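Local coordinates for transcriptional regulator (Rhodococcus jostii, PDB 5CYV), which is a MarR-family transcriptional regulator, CouR, tied to p-hydroxycinnamate metabolism, that binds p-coumaroyl-CoA and probably binds DNA as a dimer, at the interface of chains A and B. Coordinates in Å, arbitrary orientation; residue numbers count along the deposited sequence, not the author numbering. Chains: chain A/B, Transcriptional regulator.

Contact 1: the interface of chains A and B. Residues chain A 8-9, 11, 14; chain B 133, 136-137.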
loop_
_atom_site.group_PDB
_atom_site.type_symbol
_atom_site.label_atom_id
_atom_site.label_comp_id
_atom_site.label_asym_id
_atom_site.label_seq_id
_atom_site.Cartn_x
_atom_site.Cartn_y
_atom_site.Cartn_z
ATOM N N SER A 8 -14.870 -0.958 -0.402
ATOM C CA SER A 8 -14.305 -0.382 -1.618
ATOM C C SER A 8 -14.429 1.141 -1.589
ATOM O O SER A 8 -13.829 1.797 -2.439
ATOM C CB SER A 8 -15.008 -0.965 -2.852
ATOM O OG SER A 8 -16.370 -0.642 -2.902
ATOM N N ASP A 9 -15.160 1.714 -0.624
ATOM C CA ASP A 9 -15.213 3.186 -0.445
ATOM C C ASP A 9 -14.286 3.652 0.672
ATOM O O ASP A 9 -14.209 4.837 0.962
ATOM C CB ASP A 9 -16.631 3.630 -0.106
ATOM C CG ASP A 9 -17.587 3.462 -1.260
ATOM O OD1 ASP A 9 -17.169 3.751 -2.412
ATOM O OD2 ASP A 9 -18.763 3.034 -1.020
ATOM N N ILE A 11 -11.111 4.856 2.515
ATOM C CA ILE A 11 -9.897 5.492 2.001
ATOM C C ILE A 11 -8.643 4.729 2.418
ATOM O O ILE A 11 -7.672 4.710 1.649
ATOM C CB ILE A 11 -9.802 6.945 2.459
ATOM C CG1 ILE A 11 -8.661 7.675 1.762
ATOM C CG2 ILE A 11 -9.732 7.082 3.997
ATOM C CD1 ILE A 11 -8.981 7.977 0.350
ATOM N N LEU A 14 -8.328 1.817 0.076
ATOM C CA LEU A 14 -7.917 2.288 -1.237
ATOM C C LEU A 14 -6.458 2.695 -1.299
ATOM O O LEU A 14 -5.778 2.446 -2.309
ATOM C CB LEU A 14 -8.833 3.440 -1.649
ATOM C CG LEU A 14 -10.284 2.993 -1.890
ATOM C CD1 LEU A 14 -11.220 4.248 -1.973
ATOM C CD2 LEU A 14 -10.368 2.149 -3.209
ATOM N N ARG B 133 -10.371 9.777 -2.397
ATOM C CA ARG B 133 -11.151 8.528 -2.518
ATOM C C ARG B 133 -11.504 8.265 -3.955
ATOM O O ARG B 133 -11.280 7.175 -4.509
ATOM C CB ARG B 133 -12.447 8.602 -1.698
ATOM C CG ARG B 133 -13.298 7.302 -1.821
ATOM C CD ARG B 133 -14.632 7.412 -1.087
ATOM N NE ARG B 133 -14.356 7.617 0.321
ATOM C CZ ARG B 133 -14.537 8.759 0.998
ATOM N NH1 ARG B 133 -14.966 9.881 0.377
ATOM N NH2 ARG B 133 -14.245 8.781 2.296
ATOM N N LEU B 136 -8.458 7.466 -6.161
ATOM C CA LEU B 136 -7.904 6.121 -5.910
ATOM C C LEU B 136 -8.881 5.074 -6.473
ATOM O O LEU B 136 -8.441 4.064 -7.034
ATOM C CB LEU B 136 -7.679 5.892 -4.431
ATOM C CG LEU B 136 -6.605 6.824 -3.847
ATOM C CD1 LEU B 136 -6.664 6.608 -2.359
ATOM C CD2 LEU B 136 -5.205 6.488 -4.363
ATOM N N GLN B 137 -10.186 5.302 -6.352
ATOM C CA GLN B 137 -11.113 4.348 -6.979
ATOM C C GLN B 137 -10.949 4.279 -8.477
ATOM O O GLN B 137 -11.070 3.180 -9.068
ATOM C CB GLN B 137 -12.541 4.712 -6.635
ATOM C CG GLN B 137 -12.866 4.388 -5.218
ATOM C CD GLN B 137 -14.246 4.860 -4.839
ATOM O OE1 GLN B 137 -14.756 5.795 -5.459
ATOM N NE2 GLN B 137 -14.886 4.204 -3.884
HETATM O O HOH W 1 -13.228 6.504 3.789
#
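B:Gln137 brings its side-chain amide nitrogen to two oxygens of the partner's N-terminal 3-10 helix 7-9. One N-H points almost straight at the backbone carbonyl of A:Ser8, B:Gln137 NE2 to O 3.0 Å with 170° at the hydrogen, and the other reaches the carboxylate of A:Asp9, NE2 to OD1 2.8 Å along a more bent path. Both acceptors lie close to the amide plane, although the carboxylate is turned 56° against it and offers OD1 through its anti lone pair. One turn earlier on helix 126-140, the guanidinium of B:Arg133 gives NE to the main-chain O of A:Asp9 at 2.9 Å, in the carbonyl plane. NH2 of B:Arg133 lies 2.9 Å from the oxygen of a water at the guanidinium edge, in its plane, and that water in turn meets the backbone N of A:Ile11 at the start of helix 11-30. In the arginine, CG anti to the backbone N (chi1 179°) sets the aliphatic stem against A:Leu14, and the bend at chi3 turns NE toward the A:Asp9 carbonyl. CD1 of A:Leu14 rests 3.6 Å from CG of B:Gln137 and also touches CG of B:Arg133, backing both polar side chains with hydrocarbon. Alongside, CD1 of A:Ile11 packs on CD1 of B:Leu136 at 3.8 Å. With an alanine in place of B:Gln137, the A:Ser8 carbonyl and the A:Asp9 carboxylate would probably lose their shared donor, and A:Leu14 the methylene that it packs against. In this two-fold dimer the site fastens the N-terminal segment of one subunit to the C-terminal helix of the other, as befits the helical dimerisation region of MarR proteins.

Contact 2: the interface of chains A and B. Residues chain A 18, 120-121, 124, 132; chain B 135, 138-139.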
loop_
_atom_site.group_PDB
_atom_site.type_symbol
_atom_site.label_atom_id
_atom_site.label_comp_id
_atom_site.label_asym_id
_atom_site.label_seq_id
_atom_site.Cartn_x
_atom_site.Cartn_y
_atom_site.Cartn_z
ATOM N N VAL A 18 -3.894 0.850 -3.730
ATOM C CA VAL A 18 -3.197 1.556 -4.830
ATOM C C VAL A 18 -1.684 1.618 -4.527
ATOM O O VAL A 18 -0.885 1.416 -5.436
ATOM C CB VAL A 18 -3.769 2.932 -5.063
ATOM C CG1 VAL A 18 -2.954 3.671 -6.097
ATOM C CG2 VAL A 18 -5.200 2.788 -5.575
ATOM N N TYR A 120 -0.511 4.536 -14.423
ATOM C CA TYR A 120 -1.596 4.545 -13.470
ATOM C C TYR A 120 -2.252 5.899 -13.357
ATOM O O TYR A 120 -3.431 5.971 -13.045
ATOM C CB TYR A 120 -1.098 4.082 -12.081
ATOM C CG TYR A 120 -0.855 2.598 -12.088
ATOM C CD1 TYR A 120 0.374 2.074 -12.438
ATOM C CD2 TYR A 120 -1.885 1.706 -11.865
ATOM C CE1 TYR A 120 0.592 0.760 -12.477
ATOM C CE2 TYR A 120 -1.666 0.387 -11.897
ATOM C CZ TYR A 120 -0.426 -0.111 -12.216
ATOM O OH TYR A 120 -0.203 -1.456 -12.269
ATOM N N PHE A 121 -1.537 6.973 -13.643
ATOM C CA PHE A 121 -2.164 8.282 -13.467
ATOM C C PHE A 121 -2.535 8.959 -14.774
ATOM O O PHE A 121 -2.865 10.153 -14.799
ATOM C CB PHE A 121 -1.272 9.215 -12.651
ATOM C CG PHE A 121 -1.389 9.012 -11.174
ATOM C CD1 PHE A 121 -0.570 8.090 -10.522
ATOM C CD2 PHE A 121 -2.316 9.729 -10.437
ATOM C CE1 PHE A 121 -0.672 7.907 -9.167
ATOM C CE2 PHE A 121 -2.421 9.537 -9.079
ATOM C CZ PHE A 121 -1.615 8.655 -8.440
ATOM N N ILE A 124 -5.344 11.638 -15.175
ATOM C CA ILE A 124 -5.476 12.358 -13.905
ATOM C C ILE A 124 -4.623 13.620 -13.986
ATOM O O ILE A 124 -3.436 13.560 -14.171
ATOM C CB ILE A 124 -5.077 11.458 -12.697
ATOM C CG1 ILE A 124 -6.099 10.313 -12.580
ATOM C CG2 ILE A 124 -4.999 12.278 -11.387
ATOM C CD1 ILE A 124 -5.680 9.239 -11.628
ATOM N N MET A 132 -2.864 15.431 -4.028
ATOM C CA MET A 132 -2.545 14.120 -3.406
ATOM C C MET A 132 -1.162 14.102 -2.797
ATOM O O MET A 132 -0.995 13.601 -1.659
ATOM C CB MET A 132 -2.680 13.017 -4.441
ATOM C CG MET A 132 -4.143 12.777 -4.724
ATOM S SD MET A 132 -4.410 11.250 -5.670
ATOM C CE MET A 132 -3.134 10.183 -4.990
ATOM N N THR B 135 -10.307 9.526 -6.709
ATOM C CA THR B 135 -9.157 9.341 -7.584
ATOM C C THR B 135 -8.589 7.920 -7.410
ATOM O O THR B 135 -8.297 7.228 -8.424
ATOM C CB THR B 135 -8.067 10.415 -7.290
ATOM O OG1 THR B 135 -8.678 11.695 -7.483
ATOM C CG2 THR B 135 -6.941 10.287 -8.296
ATOM N N SER B 138 -10.687 5.416 -9.139
ATOM C CA SER B 138 -10.559 5.381 -10.586
ATOM C C SER B 138 -9.304 4.626 -11.025
ATOM O O SER B 138 -9.254 4.107 -12.135
ATOM C CB SER B 138 -10.565 6.794 -11.160
ATOM O OG SER B 138 -9.341 7.422 -10.915
ATOM N N ILE B 139 -8.308 4.544 -10.156
ATOM C CA ILE B 139 -7.098 3.784 -10.426
ATOM C C ILE B 139 -7.285 2.296 -10.090
ATOM O O ILE B 139 -6.978 1.421 -10.926
ATOM C CB ILE B 139 -5.914 4.352 -9.595
ATOM C CG1 ILE B 139 -5.584 5.762 -10.051
ATOM C CG2 ILE B 139 -4.665 3.452 -9.758
ATOM C CD1 ILE B 139 -4.573 6.422 -9.105
#
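B:Ile139 enters a hydrophobic recess of chain A and buries 80 Å², more than any other residue of this patch, with each of its branches meeting a different partner. The CD1 methyl of B:Ile139 sits over one face of the A:Phe121 ring, 4.0 Å from the centroid and offset toward the rim, in a CH-pi contact. The CG2 methyl of B:Ile139 turns instead toward A:Tyr120 and A:Val18, lying 3.9 Å from CD2 of the tyrosine ring and slightly farther from CG1 of the valine; both side chains cross the isoleucine at about a right angle. Between these groups, the CG1 methylene of B:Ile139 packs against the main-chain O of A:Tyr120 and, at 3.8 Å, against CD1 of A:Ile124. The first torsion aims the two branches: CG1 stands opposite the carbonyl carbon (chi1 -65°) and CG2 opposite the backbone N, so that CG1 faces A:Ile124 and CG2 faces A:Tyr120 and A:Val18.

A:Ile124, with 38 Å² hidden, is the second anchor. The end of its longer branch, CD1 of A:Ile124, fits between B:Ile139 and B:Thr135 and meets the methyl CG2 of B:Thr135 at 3.7 Å. Its other methyl, CG2, lies at the edge of the A:Phe121 ring, in the ring plane, and so supports the aromatic group whose face receives the partner.

B:Thr135 uses its methyl rather than its hydroxyl here. CG2 of B:Thr135 also touches SD of A:Met132 at 3.8 Å, bringing the two copies of helix 126-140 together. Beside it, B:Ser138 directs its OG back along its own helix to the carbonyl O of B:Thr135, 2.7 Å away, an intrachain bond that fixes the hydroxyl next to the apolar contact.

The recess is formed by helix 11-30, the end of helix 100-121 and the loop leading into helix 126-140, with A:Met132 contributed by that helix itself; the last turns of the partner's C-terminal helix fill it.

The C-alpha centres of contact 1 and contact 2 lie about 10 Å apart, and chain B supplies both from helix 126-140. Residues B:Arg133, B:Leu136 and B:Gln137 serve contact 1, whereas B:Thr135, B:Ser138 and B:Ile139 serve contact 2. Helix 11-30 of chain A also spans the two, through A:Ile11 and A:Leu14 in contact 1 and A:Val18 in contact 2. Contact 1 adds polar bonds and a water bridge; contact 2 is chiefly apolar packing. The two-fold axis repeats both with the chains exchanged, so that the C-terminal helix of each subunit is embedded in the other, as expected for a MarR dimer.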